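Local coordinates for envelope glycoprotein (Thogoto virus, PDB 5XEA), which probably attaches the virus to its host-cell receptor and later drives fusion of the viral and host membranes, at residues Q38-A52 with N137-F151. Residues are numbered along the deposited sequence; the frame is centred on the assembly and turned at random.
Sequences QNELLTAGYRTAWVA and NIDWRCGVTTSPVFF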
ATOM      1  N   GLN B  38     -17.031 -12.643  -6.919  1.00 52.98           N
ATOM      2  CA  GLN B  38     -16.371 -11.498  -6.300  1.00 56.22           C
ATOM      3  C   GLN B  38     -16.386 -10.240  -7.177  1.00 57.92           C
ATOM      4  O   GLN B  38     -15.619  -9.303  -6.916  1.00 54.36           O
ATOM      5  CB  GLN B  38     -14.934 -11.865  -5.926  1.00 71.16           C
ATOM      6  CG  GLN B  38     -14.829 -13.142  -5.102  1.00 89.78           C
ATOM      7  CD  GLN B  38     -14.090 -12.939  -3.791  1.00 97.67           C
ATOM      8  OE1 GLN B  38     -14.702 -12.883  -2.722  1.00104.36           O
ATOM      9  NE2 GLN B  38     -12.768 -12.831  -3.867  1.00 92.16           N
ATOM     10  N   ASN B  39     -17.253 -10.186  -8.197  1.00 50.95           N
ATOM     11  CA  ASN B  39     -17.362  -9.015  -9.059  1.00 49.57           C
ATOM     12  C   ASN B  39     -18.816  -8.751  -9.429  1.00 52.92           C
ATOM     13  O   ASN B  39     -19.584  -9.688  -9.665  1.00 55.84           O
ATOM     14  CB  ASN B  39     -16.537  -9.188 -10.344  1.00 51.95           C
ATOM     15  CG  ASN B  39     -15.039  -9.143 -10.092  1.00 59.92           C
ATOM     16  OD1 ASN B  39     -14.545  -8.300  -9.334  1.00 57.37           O
ATOM     17  ND2 ASN B  39     -14.304 -10.051 -10.729  1.00 59.40           N
ATOM     18  N   GLU B  40     -19.189  -7.466  -9.451  1.00 46.28           N
ATOM     19  CA  GLU B  40     -20.361  -6.991 -10.172  1.00 48.60           C
ATOM     20  C   GLU B  40     -20.001  -6.762 -11.631  1.00 45.24           C
ATOM     21  O   GLU B  40     -18.828  -6.715 -12.002  1.00 48.81           O
ATOM     22  CB  GLU B  40     -20.886  -5.681  -9.600  1.00 42.03           C
ATOM     23  CG  GLU B  40     -21.072  -5.665  -8.121  1.00 52.42           C
ATOM     24  CD  GLU B  40     -21.709  -4.382  -7.657  1.00 56.52           C
ATOM     25  OE1 GLU B  40     -21.020  -3.339  -7.649  1.00 54.63           O
ATOM     26  OE2 GLU B  40     -22.909  -4.406  -7.325  1.00 55.36           O
ATOM     27  N   LEU B  41     -21.022  -6.619 -12.469  1.00 44.12           N
ATOM     28  CA  LEU B  41     -20.827  -6.297 -13.874  1.00 47.30           C
ATOM     29  C   LEU B  41     -21.224  -4.848 -14.091  1.00 47.24           C
ATOM     30  O   LEU B  41     -22.393  -4.484 -13.906  1.00 46.39           O
ATOM     31  CB  LEU B  41     -21.638  -7.205 -14.796  1.00 53.03           C
ATOM     32  CG  LEU B  41     -21.207  -7.009 -16.248  1.00 64.16           C
ATOM     33  CD1 LEU B  41     -19.852  -7.662 -16.485  1.00 67.14           C
ATOM     34  CD2 LEU B  41     -22.255  -7.528 -17.222  1.00 72.69           C
ATOM     35  N   LEU B  42     -20.254  -4.020 -14.444  1.00 46.40           N
ATOM     36  CA  LEU B  42     -20.516  -2.623 -14.749  1.00 45.15           C
ATOM     37  C   LEU B  42     -20.599  -2.482 -16.259  1.00 45.76           C
ATOM     38  O   LEU B  42     -19.624  -2.747 -16.970  1.00 44.82           O
ATOM     39  CB  LEU B  42     -19.432  -1.709 -14.179  1.00 41.10           C
ATOM     40  CG  LEU B  42     -19.427  -0.291 -14.763  1.00 37.21           C
ATOM     41  CD1 LEU B  42     -20.654   0.497 -14.325  1.00 33.37           C
ATOM     42  CD2 LEU B  42     -18.147   0.430 -14.380  1.00 38.37           C
ATOM     43  N   THR B  43     -21.767  -2.112 -16.748  1.00 41.48           N
ATOM     44  CA  THR B  43     -21.927  -1.703 -18.139  1.00 44.78           C
ATOM     45  C   THR B  43     -22.057  -0.188 -18.161  1.00 37.91           C
ATOM     46  O   THR B  43     -22.938   0.374 -17.497  1.00 43.59           O
ATOM     47  CB  THR B  43     -23.142  -2.368 -18.786  1.00 46.13           C
ATOM     48  OG1 THR B  43     -22.972  -3.787 -18.745  1.00 49.86           O
ATOM     49  CG2 THR B  43     -23.266  -1.925 -20.241  1.00 50.75           C
ATOM     50  N   ALA B  44     -21.163   0.470 -18.893  1.00 40.12           N
ATOM     51  CA  ALA B  44     -21.172   1.924 -18.989  1.00 40.39           C
ATOM     52  C   ALA B  44     -21.106   2.334 -20.450  1.00 36.62           C
ATOM     53  O   ALA B  44     -20.254   1.848 -21.199  1.00 37.95           O
ATOM     54  CB  ALA B  44     -20.012   2.549 -18.210  1.00 38.92           C
ATOM     55  N   GLY B  45     -21.998   3.224 -20.847  1.00 36.53           N
ATOM     56  CA  GLY B  45     -22.042   3.692 -22.221  1.00 33.63           C
ATOM     57  C   GLY B  45     -22.217   5.194 -22.300  1.00 36.81           C
ATOM     58  O   GLY B  45     -22.838   5.815 -21.437  1.00 36.94           O
ATOM     59  N   TYR B  46     -21.653   5.775 -23.367  1.00 31.24           N
ATOM     60  CA  TYR B  46     -21.748   7.208 -23.610  1.00 30.60           C
ATOM     61  C   TYR B  46     -22.114   7.454 -25.063  1.00 32.60           C
ATOM     62  O   TYR B  46     -21.822   6.637 -25.940  1.00 36.96           O
ATOM     63  CB  TYR B  46     -20.438   7.955 -23.259  1.00 31.95           C
ATOM     64  CG  TYR B  46     -19.245   7.624 -24.131  1.00 39.94           C
ATOM     65  CD1 TYR B  46     -18.953   8.373 -25.271  1.00 32.43           C
ATOM     66  CD2 TYR B  46     -18.401   6.566 -23.803  1.00 33.56           C
ATOM     67  CE1 TYR B  46     -17.867   8.059 -26.066  1.00 31.08           C
ATOM     68  CE2 TYR B  46     -17.316   6.247 -24.596  1.00 33.18           C
ATOM     69  CZ  TYR B  46     -17.046   6.995 -25.724  1.00 40.90           C
ATOM     70  OH  TYR B  46     -15.952   6.664 -26.501  1.00 34.87           O
ATOM     71  N   ARG B  47     -22.755   8.592 -25.302  1.00 36.85           N
ATOM     72  CA  ARG B  47     -23.105   9.018 -26.653  1.00 34.85           C
ATOM     73  C   ARG B  47     -23.326  10.520 -26.633  1.00 35.97           C
ATOM     74  O   ARG B  47     -24.066  11.028 -25.782  1.00 32.68           O
ATOM     75  CB  ARG B  47     -24.355   8.296 -27.155  1.00 33.98           C
ATOM     76  CG  ARG B  47     -24.862   8.762 -28.534  1.00 40.34           C
ATOM     77  CD  ARG B  47     -25.940   7.794 -28.997  1.00 36.84           C
ATOM     78  NE  ARG B  47     -27.062   7.800 -28.068  1.00 41.26           N
ATOM     79  CZ  ARG B  47     -28.051   6.914 -28.064  1.00 42.82           C
ATOM     80  NH1 ARG B  47     -28.076   5.932 -28.956  1.00 39.96           N
ATOM     81  NH2 ARG B  47     -29.023   7.030 -27.165  1.00 40.97           N
ATOM     82  N   THR B  48     -22.697  11.213 -27.571  1.00 35.30           N
ATOM     83  CA  THR B  48     -22.813  12.662 -27.680  1.00 31.67           C
ATOM     84  C   THR B  48     -22.797  13.040 -29.152  1.00 35.84           C
ATOM     85  O   THR B  48     -22.156  12.374 -29.978  1.00 32.34           O
ATOM     86  CB  THR B  48     -21.663  13.344 -26.893  1.00 41.92           C
ATOM     87  OG1 THR B  48     -21.863  13.139 -25.488  1.00 35.35           O
ATOM     88  CG2 THR B  48     -21.572  14.818 -27.167  1.00 33.74           C
ATOM     89  N   ALA B  49     -23.511  14.116 -29.484  1.00 34.95           N
ATOM     90  CA  ALA B  49     -23.477  14.692 -30.821  1.00 33.16           C
ATOM     91  C   ALA B  49     -22.795  16.056 -30.779  1.00 32.33           C
ATOM     92  O   ALA B  49     -22.965  16.812 -29.819  1.00 32.78           O
ATOM     93  CB  ALA B  49     -24.895  14.826 -31.399  1.00 30.57           C
ATOM     94  N   TRP B  50     -21.984  16.343 -31.792  1.00 32.11           N
ATOM     95  CA  TRP B  50     -21.555  17.706 -32.116  1.00 33.99           C
ATOM     96  C   TRP B  50     -22.488  18.234 -33.191  1.00 34.07           C
ATOM     97  O   TRP B  50     -22.591  17.634 -34.263  1.00 33.15           O
ATOM     98  CB  TRP B  50     -20.109  17.758 -32.617  1.00 29.89           C
ATOM     99  CG  TRP B  50     -19.649  19.113 -33.107  1.00 33.43           C
ATOM    100  CD1 TRP B  50     -19.450  19.491 -34.409  1.00 34.37           C
ATOM    101  CD2 TRP B  50     -19.344  20.270 -32.307  1.00 37.07           C
ATOM    102  NE1 TRP B  50     -19.037  20.805 -34.464  1.00 39.02           N
ATOM    103  CE2 TRP B  50     -18.964  21.304 -33.190  1.00 33.70           C
ATOM    104  CE3 TRP B  50     -19.351  20.527 -30.931  1.00 36.11           C
ATOM    105  CZ2 TRP B  50     -18.584  22.579 -32.743  1.00 36.69           C
ATOM    106  CZ3 TRP B  50     -18.985  21.801 -30.485  1.00 34.49           C
ATOM    107  CH2 TRP B  50     -18.604  22.813 -31.398  1.00 34.77           C
ATOM    108  N   VAL B  51     -23.174  19.337 -32.900  1.00 39.56           N
ATOM    109  CA  VAL B  51     -24.107  19.955 -33.839  1.00 35.44           C
ATOM    110  C   VAL B  51     -23.705  21.416 -34.031  1.00 33.31           C
ATOM    111  O   VAL B  51     -23.743  22.202 -33.075  1.00 35.74           O
ATOM    112  CB  VAL B  51     -25.566  19.848 -33.355  1.00 34.95           C
ATOM    113  CG1 VAL B  51     -26.521  20.469 -34.372  1.00 36.97           C
ATOM    114  CG2 VAL B  51     -25.939  18.377 -33.098  1.00 44.40           C
ATOM    115  N   ALA B  52     -23.311  21.774 -35.254  1.00 32.61           N
ATOM    116  CA  ALA B  52     -22.964  23.152 -35.615  1.00 33.07           C
ATOM    117  C   ALA B  52     -23.892  23.631 -36.730  1.00 36.28           C
ATOM    118  O   ALA B  52     -23.776  23.192 -37.880  1.00 38.32           O
ATOM    119  CB  ALA B  52     -21.498  23.270 -36.044  1.00 35.32           C
ATOM    120  N   ASN B 137     -23.298  21.003 -39.601  1.00 37.87           N
ATOM    121  CA  ASN B 137     -22.378  19.893 -39.380  1.00 38.90           C
ATOM    122  C   ASN B 137     -22.853  19.129 -38.162  1.00 34.90           C
ATOM    123  O   ASN B 137     -23.082  19.727 -37.102  1.00 36.73           O
ATOM    124  CB  ASN B 137     -20.932  20.375 -39.193  1.00 37.78           C
ATOM    125  CG  ASN B 137     -20.190  20.518 -40.509  1.00 45.81           C
ATOM    126  OD1 ASN B 137     -19.792  19.523 -41.118  1.00 40.63           O
ATOM    127  ND2 ASN B 137     -19.998  21.760 -40.956  1.00 42.03           N
ATOM    128  N   ILE B 138     -23.034  17.818 -38.322  1.00 37.45           N
ATOM    129  CA  ILE B 138     -23.354  16.930 -37.216  1.00 36.38           C
ATOM    130  C   ILE B 138     -22.403  15.739 -37.241  1.00 35.26           C
ATOM    131  O   ILE B 138     -22.213  15.112 -38.292  1.00 37.18           O
ATOM    132  CB  ILE B 138     -24.804  16.421 -37.280  1.00 38.98           C
ATOM    133  CG1 ILE B 138     -25.798  17.569 -37.433  1.00 39.77           C
ATOM    134  CG2 ILE B 138     -25.128  15.541 -36.048  1.00 33.56           C
ATOM    135  CD1 ILE B 138     -27.218  17.074 -37.489  1.00 47.90           C
ATOM    136  N   ASP B 139     -21.850  15.391 -36.072  1.00 37.36           N
ATOM    137  CA  ASP B 139     -21.112  14.138 -35.936  1.00 34.13           C
ATOM    138  C   ASP B 139     -21.349  13.587 -34.539  1.00 35.83           C
ATOM    139  O   ASP B 139     -21.851  14.274 -33.641  1.00 35.09           O
ATOM    140  CB  ASP B 139     -19.614  14.316 -36.236  1.00 37.70           C
ATOM    141  CG  ASP B 139     -18.916  12.992 -36.588  1.00 47.78           C
ATOM    142  OD1 ASP B 139     -19.607  11.938 -36.662  1.00 39.96           O
ATOM    143  OD2 ASP B 139     -17.678  13.012 -36.772  1.00 42.72           O
ATOM    144  N   TRP B 140     -21.013  12.313 -34.368  1.00 32.90           N
ATOM    145  CA  TRP B 140     -21.379  11.588 -33.161  1.00 32.82           C
ATOM    146  C   TRP B 140     -20.161  10.912 -32.560  1.00 33.79           C
ATOM    147  O   TRP B 140     -19.223  10.549 -33.270  1.00 36.28           O
ATOM    148  CB  TRP B 140     -22.462  10.522 -33.459  1.00 33.77           C
ATOM    149  CG  TRP B 140     -23.767  11.123 -33.843  1.00 34.13           C
ATOM    150  CD1 TRP B 140     -24.114  11.620 -35.074  1.00 34.51           C
ATOM    151  CD2 TRP B 140     -24.891  11.344 -32.987  1.00 39.94           C
ATOM    152  NE1 TRP B 140     -25.393  12.113 -35.039  1.00 36.44           N
ATOM    153  CE2 TRP B 140     -25.890  11.977 -33.769  1.00 39.60           C
ATOM    154  CE3 TRP B 140     -25.158  11.064 -31.636  1.00 33.95           C
ATOM    155  CZ2 TRP B 140     -27.136  12.330 -33.247  1.00 36.93           C
ATOM    156  CZ3 TRP B 140     -26.385  11.418 -31.114  1.00 34.22           C
ATOM    157  CH2 TRP B 140     -27.370  12.043 -31.927  1.00 36.05           C
ATOM    158  N   ARG B 141     -20.203  10.721 -31.242  1.00 32.06           N
ATOM    159  CA  ARG B 141     -19.305   9.798 -30.561  1.00 31.90           C
ATOM    160  C   ARG B 141     -20.148   8.865 -29.704  1.00 35.23           C
ATOM    161  O   ARG B 141     -21.207   9.249 -29.194  1.00 35.40           O
ATOM    162  CB  ARG B 141     -18.258  10.502 -29.682  1.00 31.39           C
ATOM    163  CG  ARG B 141     -18.832  11.133 -28.412  1.00 35.01           C
ATOM    164  CD  ARG B 141     -17.885  12.176 -27.814  1.00 32.23           C
ATOM    165  NE  ARG B 141     -16.557  11.591 -27.591  1.00 36.07           N
ATOM    166  CZ  ARG B 141     -16.094  11.188 -26.409  1.00 40.13           C
ATOM    167  NH1 ARG B 141     -16.838  11.299 -25.319  1.00 31.49           N
ATOM    168  NH2 ARG B 141     -14.877  10.671 -26.316  1.00 30.98           N
ATOM    169  N   CYS B 142     -19.675   7.635 -29.561  1.00 34.60           N
ATOM    170  CA  CYS B 142     -20.321   6.715 -28.634  1.00 36.77           C
ATOM    171  C   CYS B 142     -19.332   5.624 -28.265  1.00 39.12           C
ATOM    172  O   CYS B 142     -18.339   5.395 -28.962  1.00 37.04           O
ATOM    173  CB  CYS B 142     -21.604   6.126 -29.230  1.00 38.83           C
ATOM    174  SG  CYS B 142     -21.336   5.164 -30.733  1.00 50.78           S
ATOM    175  N   GLY B 143     -19.610   4.958 -27.159  1.00 35.76           N
ATOM    176  CA  GLY B 143     -18.731   3.895 -26.708  1.00 35.46           C
ATOM    177  C   GLY B 143     -19.390   3.137 -25.580  1.00 38.04           C
ATOM    178  O   GLY B 143     -20.322   3.632 -24.934  1.00 37.35           O
ATOM    179  N   VAL B 144     -18.895   1.923 -25.346  1.00 35.90           N
ATOM    180  CA  VAL B 144     -19.484   1.057 -24.330  1.00 38.31           C
ATOM    181  C   VAL B 144     -18.382   0.190 -23.739  1.00 44.03           C
ATOM    182  O   VAL B 144     -17.440  -0.205 -24.436  1.00 48.29           O
ATOM    183  CB  VAL B 144     -20.629   0.202 -24.907  1.00 36.60           C
ATOM    184  CG1 VAL B 144     -20.106  -0.747 -25.989  1.00 44.47           C
ATOM    185  CG2 VAL B 144     -21.350  -0.589 -23.796  1.00 39.96           C
ATOM    186  N   THR B 145     -18.490  -0.082 -22.440  1.00 44.44           N
ATOM    187  CA  THR B 145     -17.656  -1.076 -21.787  1.00 41.76           C
ATOM    188  C   THR B 145     -18.533  -1.962 -20.914  1.00 44.33           C
ATOM    189  O   THR B 145     -19.553  -1.523 -20.372  1.00 40.68           O
ATOM    190  CB  THR B 145     -16.532  -0.438 -20.930  1.00 49.88           C
ATOM    191  OG1 THR B 145     -15.529  -1.419 -20.638  1.00 53.36           O
ATOM    192  CG2 THR B 145     -17.074   0.094 -19.602  1.00 49.38           C
ATOM    193  N   THR B 146     -18.127  -3.220 -20.794  1.00 43.14           N
ATOM    194  CA  THR B 146     -18.691  -4.150 -19.819  1.00 53.44           C
ATOM    195  C   THR B 146     -17.512  -4.700 -19.034  1.00 52.48           C
ATOM    196  O   THR B 146     -16.650  -5.377 -19.603  1.00 45.96           O
ATOM    197  CB  THR B 146     -19.476  -5.284 -20.480  1.00 56.89           C
ATOM    198  OG1 THR B 146     -18.624  -5.979 -21.403  1.00 63.85           O
ATOM    199  CG2 THR B 146     -20.700  -4.745 -21.211  1.00 52.99           C
ATOM    200  N   SER B 147     -17.439  -4.364 -17.755  1.00 40.71           N
ATOM    201  CA  SER B 147     -16.243  -4.708 -16.997  1.00 49.81           C
ATOM    202  C   SER B 147     -16.624  -5.192 -15.611  1.00 46.40           C
ATOM    203  O   SER B 147     -17.607  -4.716 -15.026  1.00 48.52           O
ATOM    204  CB  SER B 147     -15.281  -3.513 -16.868  1.00 44.00           C
ATOM    205  OG  SER B 147     -14.990  -2.950 -18.154  1.00 54.05           O
ATOM    206  N   PRO B 148     -15.868  -6.139 -15.064  1.00 47.53           N
ATOM    207  CA  PRO B 148     -16.086  -6.539 -13.673  1.00 43.41           C
ATOM    208  C   PRO B 148     -15.471  -5.527 -12.718  1.00 45.47           C
ATOM    209  O   PRO B 148     -14.334  -5.086 -12.897  1.00 41.71           O
ATOM    210  CB  PRO B 148     -15.373  -7.893 -13.589  1.00 47.59           C
ATOM    211  CG  PRO B 148     -14.262  -7.776 -14.564  1.00 53.56           C
ATOM    212  CD  PRO B 148     -14.792  -6.921 -15.706  1.00 49.42           C
ATOM    213  N   VAL B 149     -16.228  -5.169 -11.682  1.00 44.22           N
ATOM    214  CA  VAL B 149     -15.735  -4.310 -10.616  1.00 43.20           C
ATOM    215  C   VAL B 149     -15.973  -4.998  -9.273  1.00 45.82           C
ATOM    216  O   VAL B 149     -17.018  -5.629  -9.067  1.00 40.90           O
ATOM    217  CB  VAL B 149     -16.402  -2.921 -10.647  1.00 40.61           C
ATOM    218  CG1 VAL B 149     -16.041  -2.142 -11.968  1.00 36.87           C
ATOM    219  CG2 VAL B 149     -17.894  -3.057 -10.463  1.00 39.70           C
ATOM    220  N   PHE B 150     -15.007  -4.880  -8.362  1.00 47.08           N
ATOM    221  CA  PHE B 150     -15.199  -5.491  -7.050  1.00 48.72           C
ATOM    222  C   PHE B 150     -16.209  -4.679  -6.244  1.00 50.91           C
ATOM    223  O   PHE B 150     -16.562  -3.546  -6.596  1.00 43.66           O
ATOM    224  CB  PHE B 150     -13.873  -5.616  -6.280  1.00 33.50           C
ATOM    225  CG  PHE B 150     -13.193  -4.285  -5.975  1.00 34.94           C
ATOM    226  CD1 PHE B 150     -13.534  -3.547  -4.852  1.00 34.81           C
ATOM    227  CD2 PHE B 150     -12.188  -3.806  -6.801  1.00 38.50           C
ATOM    228  CE1 PHE B 150     -12.895  -2.343  -4.579  1.00 32.86           C
ATOM    229  CE2 PHE B 150     -11.546  -2.623  -6.535  1.00 35.28           C
ATOM    230  CZ  PHE B 150     -11.893  -1.887  -5.429  1.00 39.65           C
ATOM    231  N   PHE B 151     -16.681  -5.269  -5.145  1.00 45.09           N
ATOM    232  CA  PHE B 151     -17.708  -4.635  -4.335  1.00 40.42           C
ATOM    233  C   PHE B 151     -17.508  -5.058  -2.886  1.00 51.02           C
ATOM    234  O   PHE B 151     -16.650  -5.885  -2.578  1.00 40.61           O
ATOM    235  CB  PHE B 151     -19.113  -5.002  -4.840  1.00 38.48           C
ATOM    236  CG  PHE B 151     -19.416  -6.486  -4.764  1.00 44.55           C
ATOM    237  CD1 PHE B 151     -20.004  -7.031  -3.635  1.00 43.10           C
ATOM    238  CD2 PHE B 151     -19.081  -7.328  -5.810  1.00 49.22           C
ATOM    239  CE1 PHE B 151     -20.268  -8.403  -3.557  1.00 45.73           C
ATOM    240  CE2 PHE B 151     -19.332  -8.682  -5.750  1.00 49.53           C
ATOM    241  CZ  PHE B 151     -19.925  -9.227  -4.615  1.00 52.33           C
TER
HETATM  242  O   HOH W   1     -18.886  -1.924  -6.802  1.00 35.93           O
HETATM  243  O   HOH W   2     -19.342  12.246 -24.890  1.00 45.74           O
HETATM  244  O   HOH W   3     -21.340  24.116 -39.789  1.00 40.42           O
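From Glu-40 with Val-149 to Ala-52 with Asn-137, two long, nearly antiparallel strands pair without a bulge through fourteen backbone hydrogen bonds, such as Leu-42 N to Ser-147 O at 2.8 Å. This ladder lies within the long antiparallel sheet of a gp64-type (class III) viral fusogen.

On the face carrying Tyr-46, Gly-143 is the hydrogen-bonded partner of the tyrosine. A first torsion of 66° sets the ring between its own backbone N and carbonyl carbon and swings it across the neighbouring strand, where Gly-143 CA makes a CH-pi contact 3.9 Å from the ring centroid. Glycine suits this place because a CB here would run into the ring. Arg-141 bends at chi3 beside it, so that Tyr-46 CE1 lies over one face of its guanidinium, the two planes 30° apart. Its NE is salt-bridged to Glu-121, while NH1 reaches Thr-48 OG1, also hydrogen-bonded to His-72 ND1, through a shared water. Near the 38-40 end, Glu-40 CG approaches Phe-151 CD2 at 3.5 Å, and a water donates to both Phe-150 O and Glu-40 OE1, which also hydrogen-bonds Thr-164 OG1. Helix 421-437 packs on this face, touching Tyr-46, Thr-145 and Val-149.

Across the sheet, Cys-142 is tied to Cys-89 by a disulfide, and Arg-47 is salt-bridged to Glu-79 through NH1, while its NE hydrogen-bonds Tyr-73 O. The aliphatic part of Arg-47 runs past the edge of the Trp-140 ring, CG lying 3.9 Å from CE3. Alanine fits beneath the indole at the 49-140 pair: Ala-49 CB sits 3.5 Å from the centroid of the six-membered ring of Trp-140, only 2° off its normal.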